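Local structure of L-Ribose isomerase (Acinetobacter, 4Q0Q) at residues A[104-109]-A[213-218]; A[114-119]-A[173-178]; A[222-227]-A[253-258]. The protein isomerises L-ribose, probably interconverting this aldose with the ketose L-ribulose at a metal centre, occupied here by cobalt. All coordinates share one frame; numbering follows the deposited sequence.

Contact 1: residues A[104-109]-A[213-218]; sequences KLMIVH and VREVST. With RUU (alpha-L-ribulofuranose), chain C.
Lys104 and Glu215 form a hydrogen-bonded pair of neighbouring antiparallel strands, and their side chains share one face of the sheet with those of Met106 and Val213. Glu215 stands nearly straight: CG lies opposite the backbone N (chi1 175°), and the extended chain lifts the carboxylate to the bound ribulofuranose, where OE1 comes within 3.0 Å of the sugar's C1. OE2 accepts a weak hydrogen bond from the sugar's O3. Lys104 is folded instead, kinked at chi2 and chi3, and it runs obliquely over the glutamate with its CE 3.3 Å from Glu215 OE2. Its NZ is modelled at salt-bridge distance from that oxygen and near Ser217 OG, but it also crowds another atom, leaving its exact place doubtful. From a different side comes Met106, bent at chi3: its CE rests 3.7 Å from Glu215 CB, while its SD lies 3.9 Å from the sugar's C1. A flexible thioether suits this spot, giving an apolar wall beside a polar group. Lower down, Met106 CB packs on Val213 CG1, beside the strand bond from Met106 N to Val213 O, of 2.7 Å. Leu105 and Arg214 make a closer, non-hydrogen-bonded pair (CA to CA 4.6 Å) whose side chains leave by the opposite face; there, in this assembly, the guanidinium of Arg214 forms a salt bridge with Glu127 of the second subunit. Antiparallel strands that turn one face to a ligand and metal site are consistent with a cupin-type beta-barrel.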
loop_
_atom_site.group_PDB
_atom_site.type_symbol
_atom_site.label_atom_id
_atom_site.label_comp_id
_atom_site.label_asym_id
_atom_site.label_seq_id
_atom_site.Cartn_x
_atom_site.Cartn_y
_atom_site.Cartn_z
ATOM N N LYS A 104 -6.379 -11.605 -12.462
ATOM C CA LYS A 104 -6.744 -12.262 -11.223
ATOM C C LYS A 104 -5.618 -12.193 -10.209
ATOM O O LYS A 104 -4.451 -12.043 -10.564
ATOM C CB LYS A 104 -7.123 -13.726 -11.480
ATOM C CG LYS A 104 -5.949 -14.646 -11.782
ATOM C CD LYS A 104 -6.061 -15.260 -13.178
ATOM C CE LYS A 104 -5.956 -14.194 -14.261
ATOM N NZ LYS A 104 -6.000 -14.759 -15.646
ATOM N N LEU A 105 -5.988 -12.282 -8.936
ATOM C CA LEU A 105 -5.021 -12.259 -7.857
ATOM C C LEU A 105 -4.909 -13.699 -7.366
ATOM O O LEU A 105 -5.923 -14.346 -7.097
ATOM C CB LEU A 105 -5.510 -11.364 -6.723
ATOM C CG LEU A 105 -4.443 -11.077 -5.672
ATOM C CD1 LEU A 105 -3.338 -10.234 -6.311
ATOM C CD2 LEU A 105 -5.060 -10.358 -4.474
ATOM N N MET A 106 -3.685 -14.202 -7.269
ATOM C CA MET A 106 -3.478 -15.565 -6.815
ATOM C C MET A 106 -2.740 -15.560 -5.487
ATOM O O MET A 106 -1.749 -14.852 -5.315
ATOM C CB MET A 106 -2.699 -16.356 -7.876
ATOM C CG MET A 106 -3.394 -16.356 -9.244
ATOM S SD MET A 106 -2.628 -17.439 -10.490
ATOM C CE MET A 106 -1.080 -16.608 -10.746
ATOM N N ILE A 107 -3.248 -16.334 -4.536
ATOM C CA ILE A 107 -2.630 -16.401 -3.227
ATOM C C ILE A 107 -2.280 -17.842 -2.891
ATOM O O ILE A 107 -3.143 -18.718 -2.863
ATOM C CB ILE A 107 -3.557 -15.799 -2.145
ATOM C CG1 ILE A 107 -3.911 -14.360 -2.536
ATOM C CG2 ILE A 107 -2.863 -15.835 -0.776
ATOM C CD1 ILE A 107 -4.786 -13.640 -1.541
ATOM N N VAL A 108 -0.993 -18.064 -2.653
ATOM C CA VAL A 108 -0.451 -19.376 -2.344
ATOM C C VAL A 108 0.284 -19.338 -1.013
ATOM O O VAL A 108 1.173 -18.513 -0.801
ATOM C CB VAL A 108 0.527 -19.822 -3.462
ATOM C CG1 VAL A 108 1.145 -21.171 -3.133
ATOM C CG2 VAL A 108 -0.213 -19.870 -4.786
ATOM N N HIS A 109 -0.091 -20.237 -0.109
ATOM C CA HIS A 109 0.541 -20.274 1.190
ATOM C C HIS A 109 1.867 -20.999 1.174
ATOM O O HIS A 109 2.155 -21.757 0.251
ATOM C CB HIS A 109 -0.419 -20.861 2.224
ATOM C CG HIS A 109 -1.387 -19.851 2.756
ATOM N ND1 HIS A 109 -2.418 -19.339 1.997
ATOM C CD2 HIS A 109 -1.433 -19.200 3.942
ATOM C CE1 HIS A 109 -3.056 -18.417 2.693
ATOM N NE2 HIS A 109 -2.477 -18.313 3.876
ATOM N N VAL A 213 0.294 -12.951 -6.079
ATOM C CA VAL A 213 0.706 -12.572 -7.415
ATOM C C VAL A 213 -0.456 -12.239 -8.333
ATOM O O VAL A 213 -1.506 -12.889 -8.312
ATOM C CB VAL A 213 1.597 -13.691 -8.045
ATOM C CG1 VAL A 213 1.005 -15.051 -7.747
ATOM C CG2 VAL A 213 1.731 -13.496 -9.555
ATOM N N ARG A 214 -0.266 -11.192 -9.124
ATOM C CA ARG A 214 -1.273 -10.782 -10.075
ATOM C C ARG A 214 -0.971 -11.399 -11.438
ATOM O O ARG A 214 0.117 -11.221 -11.995
ATOM C CB ARG A 214 -1.308 -9.253 -10.226
ATOM C CG ARG A 214 -2.299 -8.799 -11.313
ATOM C CD ARG A 214 -2.161 -7.318 -11.653
ATOM N NE ARG A 214 -2.429 -6.459 -10.502
ATOM C CZ ARG A 214 -3.506 -5.689 -10.374
ATOM N NH1 ARG A 214 -3.657 -4.947 -9.287
ATOM N NH2 ARG A 214 -4.425 -5.653 -11.333
ATOM N N GLU A 215 -1.932 -12.135 -11.975
ATOM C CA GLU A 215 -1.751 -12.711 -13.290
ATOM C C GLU A 215 -2.548 -11.896 -14.298
ATOM O O GLU A 215 -3.718 -11.576 -14.072
ATOM C CB GLU A 215 -2.239 -14.156 -13.331
ATOM C CG GLU A 215 -2.178 -14.754 -14.722
ATOM C CD GLU A 215 -2.725 -16.158 -14.776
ATOM O OE1 GLU A 215 -2.079 -17.060 -14.202
ATOM O OE2 GLU A 215 -3.799 -16.361 -15.383
ATOM N N VAL A 216 -1.899 -11.536 -15.394
ATOM C CA VAL A 216 -2.553 -10.809 -16.473
ATOM C C VAL A 216 -2.343 -11.732 -17.665
ATOM O O VAL A 216 -1.204 -11.986 -18.065
ATOM C CB VAL A 216 -1.900 -9.434 -16.739
ATOM C CG1 VAL A 216 -2.422 -8.865 -18.047
ATOM C CG2 VAL A 216 -2.231 -8.468 -15.599
ATOM N N SER A 217 -3.434 -12.240 -18.226
ATOM C CA SER A 217 -3.319 -13.183 -19.325
ATOM C C SER A 217 -4.465 -13.092 -20.310
ATOM O O SER A 217 -5.352 -12.251 -20.167
ATOM C CB SER A 217 -3.293 -14.592 -18.755
ATOM O OG SER A 217 -4.580 -14.945 -18.286
ATOM N N THR A 218 -4.439 -13.967 -21.316
ATOM C CA THR A 218 -5.515 -14.003 -22.292
ATOM C C THR A 218 -6.676 -14.733 -21.607
ATOM O O THR A 218 -6.537 -15.191 -20.472
ATOM C CB THR A 218 -5.094 -14.723 -23.617
ATOM O OG1 THR A 218 -4.645 -16.056 -23.345
ATOM C CG2 THR A 218 -3.989 -13.949 -24.317
HETATM C C1 RUU C . -1.905 -19.955 -13.345
HETATM O O1 RUU C . -0.857 -20.657 -14.004
HETATM C C2 RUU C . -3.243 -20.603 -13.622
HETATM O O2 RUU C . -3.472 -20.669 -15.023
HETATM C C3 RUU C . -4.434 -19.944 -12.944
HETATM O O3 RUU C . -5.034 -19.002 -13.818
HETATM C C4 RUU C . -5.378 -21.133 -12.732
HETATM O O4 RUU C . -6.097 -21.376 -13.936
HETATM C C5 RUU C . -4.428 -22.300 -12.487
HETATM O O5 RUU C . -3.186 -21.946 -13.119
#

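Contact 2: residues A[114-119]-A[173-178]; sequences CPPHHH and SSYEKL. With CO (cobalt (II) ion), chain B; RUU (alpha-L-ribulofuranose), chain H; RUU (alpha-L-ribulofuranose), chain C; RUU (alpha-L-ribulofuranose), chain I.
Pro116 lays its ring edgewise on the face of Tyr175, its CG standing 3.4 Å from the centroid of the aromatic ring and only 4° off the ring normal. This is a CH-pi contact of nearly ideal geometry. CD of Pro116 slides toward the phenol end, 3.3 Å from Tyr175 CZ. Tyr175 holds CG anti to its own carbonyl carbon (chi1 -65°), presenting the ring broadside, while its hydroxyl goes on to a hydrogen bond with Glu72. The rest of the proline is fitted by Ser174, whose carbonyl O is 3.4 Å from Pro116 CB, and by Leu178, whose CD2 meets the same CB. A type I turn from Tyr175 to Leu178 places the side chains of both these residues on the rigid ring of Pro116. Just beyond the corner at Pro116 lies the metal-binding signature of the cupin fold, His-X-His, then four intervening residues and Glu124. His117 has CG wedged between its backbone N and carbonyl carbon (chi1 68°), which folds the imidazole back until ND1 donates to Pro115 O at 2.7 Å, close to the ring plane. With that edge held, NE2 is directed at cobalt, 2.3 Å away. His119 uses the other common setting, CG beside the backbone N, and its NE2 binds the metal at 2.2 Å. Glu124, His199 and the sugar hydroxyls O1 and O2 complete six ligands.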
loop_
_atom_site.group_PDB
_atom_site.type_symbol
_atom_site.label_atom_id
_atom_site.label_comp_id
_atom_site.label_asym_id
_atom_site.label_seq_id
_atom_site.Cartn_x
_atom_site.Cartn_y
_atom_site.Cartn_z
ATOM N N CYS A 114 0.698 -24.349 -7.176
ATOM C CA CYS A 114 -0.283 -24.218 -8.235
ATOM C C CYS A 114 0.420 -25.327 -9.042
ATOM O O CYS A 114 1.531 -25.124 -9.539
ATOM C CB CYS A 114 -0.172 -22.896 -8.983
ATOM S SG CYS A 114 -1.261 -22.863 -10.422
ATOM N N PRO A 115 -0.199 -26.514 -9.152
ATOM C CA PRO A 115 0.326 -27.694 -9.856
ATOM C C PRO A 115 0.607 -27.643 -11.360
ATOM O O PRO A 115 0.024 -26.852 -12.095
ATOM C CB PRO A 115 -0.704 -28.763 -9.515
ATOM C CG PRO A 115 -1.976 -27.974 -9.578
ATOM C CD PRO A 115 -1.619 -26.717 -8.805
ATOM N N PRO A 116 1.504 -28.530 -11.833
ATOM C CA PRO A 116 1.912 -28.654 -13.237
ATOM C C PRO A 116 0.748 -28.734 -14.217
ATOM O O PRO A 116 -0.156 -29.554 -14.063
ATOM C CB PRO A 116 2.742 -29.934 -13.236
ATOM C CG PRO A 116 3.422 -29.877 -11.909
ATOM C CD PRO A 116 2.276 -29.459 -10.988
ATOM N N HIS A 117 0.785 -27.881 -15.236
ATOM C CA HIS A 117 -0.259 -27.853 -16.247
ATOM C C HIS A 117 0.174 -26.950 -17.386
ATOM O O HIS A 117 1.167 -26.236 -17.275
ATOM C CB HIS A 117 -1.573 -27.312 -15.660
ATOM C CG HIS A 117 -1.519 -25.858 -15.290
ATOM N ND1 HIS A 117 -0.876 -25.397 -14.161
ATOM C CD2 HIS A 117 -2.004 -24.760 -15.918
ATOM C CE1 HIS A 117 -0.969 -24.079 -14.108
ATOM N NE2 HIS A 117 -1.648 -23.668 -15.164
ATOM N N HIS A 118 -0.565 -26.994 -18.488
ATOM C CA HIS A 118 -0.270 -26.127 -19.611
ATOM C C HIS A 118 -1.591 -25.724 -20.242
ATOM O O HIS A 118 -2.627 -26.330 -19.975
ATOM C CB HIS A 118 0.652 -26.816 -20.636
ATOM C CG HIS A 118 -0.047 -27.763 -21.562
ATOM N ND1 HIS A 118 -0.285 -29.082 -21.242
ATOM C CD2 HIS A 118 -0.566 -27.575 -22.797
ATOM C CE1 HIS A 118 -0.920 -29.666 -22.240
ATOM N NE2 HIS A 118 -1.104 -28.774 -23.197
ATOM N N HIS A 119 -1.557 -24.677 -21.054
ATOM C CA HIS A 119 -2.748 -24.199 -21.722
ATOM C C HIS A 119 -2.487 -24.234 -23.223
ATOM O O HIS A 119 -1.385 -23.919 -23.677
ATOM C CB HIS A 119 -3.057 -22.761 -21.298
ATOM C CG HIS A 119 -3.147 -22.575 -19.818
ATOM N ND1 HIS A 119 -4.143 -23.145 -19.055
ATOM C CD2 HIS A 119 -2.359 -21.891 -18.956
ATOM C CE1 HIS A 119 -3.966 -22.819 -17.788
ATOM N NE2 HIS A 119 -2.890 -22.059 -17.700
ATOM N N SER A 173 6.369 -36.982 -9.729
ATOM C CA SER A 173 6.666 -37.228 -11.137
ATOM C C SER A 173 5.990 -36.238 -12.078
ATOM O O SER A 173 6.416 -36.089 -13.216
ATOM C CB SER A 173 6.263 -38.648 -11.538
ATOM O OG SER A 173 4.857 -38.758 -11.619
ATOM N N SER A 174 4.946 -35.559 -11.611
ATOM C CA SER A 174 4.243 -34.604 -12.464
ATOM C C SER A 174 5.080 -33.359 -12.763
ATOM O O SER A 174 4.805 -32.640 -13.730
ATOM C CB SER A 174 2.902 -34.194 -11.833
ATOM O OG SER A 174 3.084 -33.411 -10.666
ATOM N N TYR A 175 6.106 -33.117 -11.945
ATOM C CA TYR A 175 6.984 -31.959 -12.114
ATOM C C TYR A 175 8.232 -32.260 -12.949
ATOM O O TYR A 175 9.040 -31.370 -13.210
ATOM C CB TYR A 175 7.432 -31.425 -10.749
ATOM C CG TYR A 175 6.317 -30.868 -9.891
ATOM C CD1 TYR A 175 5.374 -31.714 -9.301
ATOM C CD2 TYR A 175 6.194 -29.491 -9.683
ATOM C CE1 TYR A 175 4.338 -31.204 -8.528
ATOM C CE2 TYR A 175 5.156 -28.968 -8.911
ATOM C CZ TYR A 175 4.230 -29.829 -8.339
ATOM O OH TYR A 175 3.175 -29.325 -7.609
ATOM N N GLU A 176 8.374 -33.512 -13.367
ATOM C CA GLU A 176 9.521 -33.962 -14.152
ATOM C C GLU A 176 9.968 -33.083 -15.317
ATOM O O GLU A 176 11.126 -32.676 -15.381
ATOM C CB GLU A 176 9.260 -35.372 -14.683
ATOM C CG GLU A 176 9.597 -36.483 -13.714
ATOM C CD GLU A 176 11.061 -36.479 -13.343
ATOM O OE1 GLU A 176 11.403 -35.901 -12.290
ATOM O OE2 GLU A 176 11.872 -37.040 -14.112
ATOM N N LYS A 177 9.057 -32.804 -16.240
ATOM C CA LYS A 177 9.383 -32.011 -17.422
ATOM C C LYS A 177 9.574 -30.513 -17.200
ATOM O O LYS A 177 10.082 -29.817 -18.081
ATOM C CB LYS A 177 8.315 -32.233 -18.501
ATOM C CG LYS A 177 8.311 -33.635 -19.104
ATOM C CD LYS A 177 7.112 -33.838 -20.026
ATOM C CE LYS A 177 7.375 -34.903 -21.077
ATOM N NZ LYS A 177 7.859 -36.183 -20.497
ATOM N N LEU A 178 9.163 -30.011 -16.041
ATOM C CA LEU A 178 9.301 -28.587 -15.729
ATOM C C LEU A 178 10.690 -28.365 -15.143
ATOM O O LEU A 178 10.848 -28.101 -13.946
ATOM C CB LEU A 178 8.214 -28.159 -14.734
ATOM C CG LEU A 178 6.761 -28.284 -15.213
ATOM C CD1 LEU A 178 6.384 -29.753 -15.428
ATOM C CD2 LEU A 178 5.836 -27.656 -14.182
HETATM CO CO CO B . -1.573 -21.511 -16.023
HETATM C C1 RUU H . 14.932 -30.998 -9.522
HETATM O O1 RUU H . 16.037 -31.553 -8.821
HETATM C C2 RUU H . 14.193 -32.061 -10.312
HETATM O O2 RUU H . 15.100 -32.757 -11.154
HETATM C C3 RUU H . 13.038 -31.500 -11.140
HETATM O O3 RUU H . 13.311 -31.658 -12.525
HETATM C C4 RUU H . 11.810 -32.324 -10.756
HETATM O O4 RUU H . 11.429 -33.150 -11.845
HETATM C C5 RUU H . 12.234 -33.194 -9.575
HETATM O O5 RUU H . 13.643 -32.998 -9.371
HETATM C C1 RUU C . -1.905 -19.955 -13.345
HETATM O O1 RUU C . -0.857 -20.657 -14.004
HETATM C C2 RUU C . -3.243 -20.603 -13.622
HETATM O O2 RUU C . -3.472 -20.669 -15.023
HETATM C C3 RUU C . -4.434 -19.944 -12.944
HETATM O O3 RUU C . -5.034 -19.002 -13.818
HETATM C C4 RUU C . -5.378 -21.133 -12.732
HETATM O O4 RUU C . -6.097 -21.376 -13.936
HETATM C C5 RUU C . -4.428 -22.300 -12.487
HETATM O O5 RUU C . -3.186 -21.946 -13.119
HETATM C C1 RUU I . 7.769 -32.410 -26.053
HETATM O O1 RUU I . 9.093 -32.120 -26.478
HETATM C C2 RUU I . 7.596 -32.178 -24.560
HETATM O O2 RUU I . 7.846 -33.379 -23.847
HETATM C C3 RUU I . 6.217 -31.633 -24.193
HETATM O O3 RUU I . 5.626 -32.459 -23.199
HETATM C C4 RUU I . 6.460 -30.239 -23.614
HETATM O O4 RUU I . 6.110 -30.234 -22.240
HETATM C C5 RUU I . 7.953 -29.973 -23.760
HETATM O O5 RUU I . 8.571 -31.205 -24.155
#

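Contact 3: residues A[222-227]-A[253-258]; sequences EPTEAA and GRLQTA. With RUU (alpha-L-ribulofuranose), chain D; RUU (alpha-L-ribulofuranose), chain C.
Arg254 sends its side chain from the segment that carries helix 248-254 to the carboxylate of Glu222, which lies over one face of its guanidinium. From CB, which has CG opposite the backbone N, the chain acts first as a spacer; it then bends at chi2 (-57°) and climbs toward the loop 222-227. CD arrives 4.0 Å from Glu222 OE2. NE and CZ pass beneath that same oxygen, with CZ only 3.0 Å from it. The salt bridge is made from above the face, not along a straight in-plane N-H, and both OE1 and OE2 of Glu222 lie 2.8 Å from NH1. The two flat groups stand 76° apart, unlike the coplanar, doubly bonded arrangement often made by this pair of residues. NH2 comes obliquely very near Thr224 CG2 (3.1 Å), a tight and perhaps strained approach. At the guanidinium edge, in its plane, lie O4 of the active-site ribulofuranose and O3 of a second sugar, both at longer range. Thr224 OG1 shares a hydrogen bond of 2.8 Å with that second sugar's O4. Alongside, Leu255 CD2 makes an apolar contact with Pro223 CD at 4.3 Å. Glu222 OE2 accepts two hydrogen bonds, from the active-site sugar's O4 and from Asn243 ND2, with the arginine's charge close over it as an electrostatic partner. The arginine therefore probably acts in the second shell, holding and polarising the acceptor that orients the sugar.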
loop_
_atom_site.group_PDB
_atom_site.type_symbol
_atom_site.label_atom_id
_atom_site.label_comp_id
_atom_site.label_asym_id
_atom_site.label_seq_id
_atom_site.Cartn_x
_atom_site.Cartn_y
_atom_site.Cartn_z
ATOM N N GLU A 222 -12.477 -21.893 -18.342
ATOM C CA GLU A 222 -12.579 -22.810 -17.209
ATOM C C GLU A 222 -14.015 -23.011 -16.733
ATOM O O GLU A 222 -14.583 -22.146 -16.068
ATOM C CB GLU A 222 -11.740 -22.290 -16.036
ATOM C CG GLU A 222 -10.264 -22.091 -16.345
ATOM C CD GLU A 222 -9.491 -21.512 -15.166
ATOM O OE1 GLU A 222 -9.785 -20.363 -14.762
ATOM O OE2 GLU A 222 -8.591 -22.205 -14.641
ATOM N N PRO A 223 -14.621 -24.160 -17.069
ATOM C CA PRO A 223 -16.001 -24.441 -16.653
ATOM C C PRO A 223 -16.097 -24.741 -15.154
ATOM O O PRO A 223 -16.412 -25.865 -14.761
ATOM C CB PRO A 223 -16.377 -25.654 -17.504
ATOM C CG PRO A 223 -15.497 -25.510 -18.724
ATOM C CD PRO A 223 -14.186 -25.118 -18.100
ATOM N N THR A 224 -15.823 -23.739 -14.324
ATOM C CA THR A 224 -15.875 -23.913 -12.876
ATOM C C THR A 224 -17.301 -23.832 -12.348
ATOM O O THR A 224 -18.236 -23.505 -13.083
ATOM C CB THR A 224 -15.032 -22.845 -12.142
ATOM O OG1 THR A 224 -15.610 -21.552 -12.354
ATOM C CG2 THR A 224 -13.596 -22.849 -12.653
ATOM N N GLU A 225 -17.459 -24.129 -11.062
ATOM C CA GLU A 225 -18.765 -24.099 -10.419
ATOM C C GLU A 225 -19.334 -22.683 -10.486
ATOM O O GLU A 225 -20.471 -22.485 -10.913
ATOM C CB GLU A 225 -18.630 -24.556 -8.962
ATOM C CG GLU A 225 -19.847 -25.276 -8.386
ATOM C CD GLU A 225 -21.014 -24.349 -8.086
ATOM O OE1 GLU A 225 -21.613 -23.801 -9.037
ATOM O OE2 GLU A 225 -21.330 -24.168 -6.889
ATOM N N ALA A 226 -18.531 -21.702 -10.080
ATOM C CA ALA A 226 -18.961 -20.306 -10.095
ATOM C C ALA A 226 -19.091 -19.778 -11.517
ATOM O O ALA A 226 -19.541 -18.652 -11.731
ATOM C CB ALA A 226 -17.982 -19.446 -9.312
ATOM N N ALA A 227 -18.695 -20.599 -12.484
ATOM C CA ALA A 227 -18.765 -20.224 -13.890
ATOM C C ALA A 227 -19.980 -20.864 -14.555
ATOM O O ALA A 227 -20.469 -20.379 -15.577
ATOM C CB ALA A 227 -17.490 -20.657 -14.607
ATOM N N GLY A 253 -10.355 -31.636 -9.761
ATOM C CA GLY A 253 -10.387 -30.865 -8.534
ATOM C C GLY A 253 -10.505 -29.380 -8.813
ATOM O O GLY A 253 -11.229 -28.662 -8.124
ATOM N N ARG A 254 -9.798 -28.924 -9.840
ATOM C CA ARG A 254 -9.793 -27.518 -10.225
ATOM C C ARG A 254 -11.204 -26.954 -10.394
ATOM O O ARG A 254 -11.481 -25.821 -9.996
ATOM C CB ARG A 254 -9.023 -27.351 -11.544
ATOM C CG ARG A 254 -8.485 -25.940 -11.827
ATOM C CD ARG A 254 -9.574 -24.880 -11.822
ATOM N NE ARG A 254 -9.062 -23.544 -12.116
ATOM C CZ ARG A 254 -9.711 -22.420 -11.828
ATOM N NH1 ARG A 254 -9.178 -21.242 -12.130
ATOM N NH2 ARG A 254 -10.888 -22.473 -11.220
ATOM N N LEU A 255 -12.091 -27.752 -10.981
ATOM C CA LEU A 255 -13.454 -27.312 -11.252
ATOM C C LEU A 255 -14.468 -27.369 -10.106
ATOM O O LEU A 255 -15.599 -26.913 -10.265
ATOM C CB LEU A 255 -13.998 -28.076 -12.464
ATOM C CG LEU A 255 -13.134 -27.983 -13.729
ATOM C CD1 LEU A 255 -13.749 -28.820 -14.836
ATOM C CD2 LEU A 255 -13.005 -26.529 -14.168
ATOM N N GLN A 256 -14.083 -27.919 -8.959
ATOM C CA GLN A 256 -15.013 -27.981 -7.830
ATOM C C GLN A 256 -14.335 -28.253 -6.494
ATOM O O GLN A 256 -13.474 -29.130 -6.387
ATOM C CB GLN A 256 -16.087 -29.047 -8.067
ATOM C CG GLN A 256 -17.265 -28.932 -7.101
ATOM C CD GLN A 256 -18.193 -30.132 -7.142
ATOM O OE1 GLN A 256 -18.495 -30.661 -8.211
ATOM N NE2 GLN A 256 -18.660 -30.561 -5.972
ATOM N N THR A 257 -14.739 -27.498 -5.477
ATOM C CA THR A 257 -14.190 -27.642 -4.136
ATOM C C THR A 257 -15.217 -28.325 -3.235
ATOM O O THR A 257 -16.388 -27.944 -3.217
ATOM C CB THR A 257 -13.842 -26.269 -3.528
ATOM O OG1 THR A 257 -12.992 -25.551 -4.431
ATOM C CG2 THR A 257 -13.133 -26.439 -2.188
ATOM N N ALA A 258 -14.779 -29.329 -2.485
ATOM C CA ALA A 258 -15.672 -30.056 -1.591
ATOM C C ALA A 258 -15.720 -29.394 -0.218
ATOM O O ALA A 258 -14.790 -29.519 0.582
ATOM C CB ALA A 258 -15.212 -31.503 -1.463
HETATM C C1 RUU D . -12.343 -16.078 -8.807
HETATM O O1 RUU D . -13.185 -15.284 -7.979
HETATM C C2 RUU D . -12.947 -17.448 -9.078
HETATM O O2 RUU D . -12.542 -18.366 -8.075
HETATM C C3 RUU D . -12.597 -18.010 -10.454
HETATM O O3 RUU D . -11.632 -19.042 -10.317
HETATM C C4 RUU D . -13.910 -18.596 -10.979
HETATM O O4 RUU D . -13.954 -19.990 -10.710
HETATM C C5 RUU D . -15.003 -17.893 -10.175
HETATM O O5 RUU D . -14.375 -17.321 -9.015
HETATM C C1 RUU C . -1.905 -19.955 -13.345
HETATM O O1 RUU C . -0.857 -20.657 -14.004
HETATM C C2 RUU C . -3.243 -20.603 -13.622
HETATM O O2 RUU C . -3.472 -20.669 -15.023
HETATM C C3 RUU C . -4.434 -19.944 -12.944
HETATM O O3 RUU C . -5.034 -19.002 -13.818
HETATM C C4 RUU C . -5.378 -21.133 -12.732
HETATM O O4 RUU C . -6.097 -21.376 -13.936
HETATM C C5 RUU C . -4.428 -22.300 -12.487
HETATM O O5 RUU C . -3.186 -21.946 -13.119
#

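The three contacts converge on one ribulofuranose. Contact 2 supplies His117 and His119 to the cobalt that holds its O1 and O2; contact 1 brings Glu215 to its C1 and O3, with the side chain about 5 Å from that metal, and contact 3 brings Glu222, hydrogen-bonded to its O4, to about 7 Å. Their centres are nonetheless well apart, about 17 Å from contact 1 to each of the others and 20 Å between contacts 2 and 3, and the nearest atoms of contacts 1 and 2 are about 5 Å apart. Contact 2 is nested in the chain loop closed by contact 1, whereas 222-227 follows shortly after 213-218, leading from the barrel strand to the loop beside the pocket.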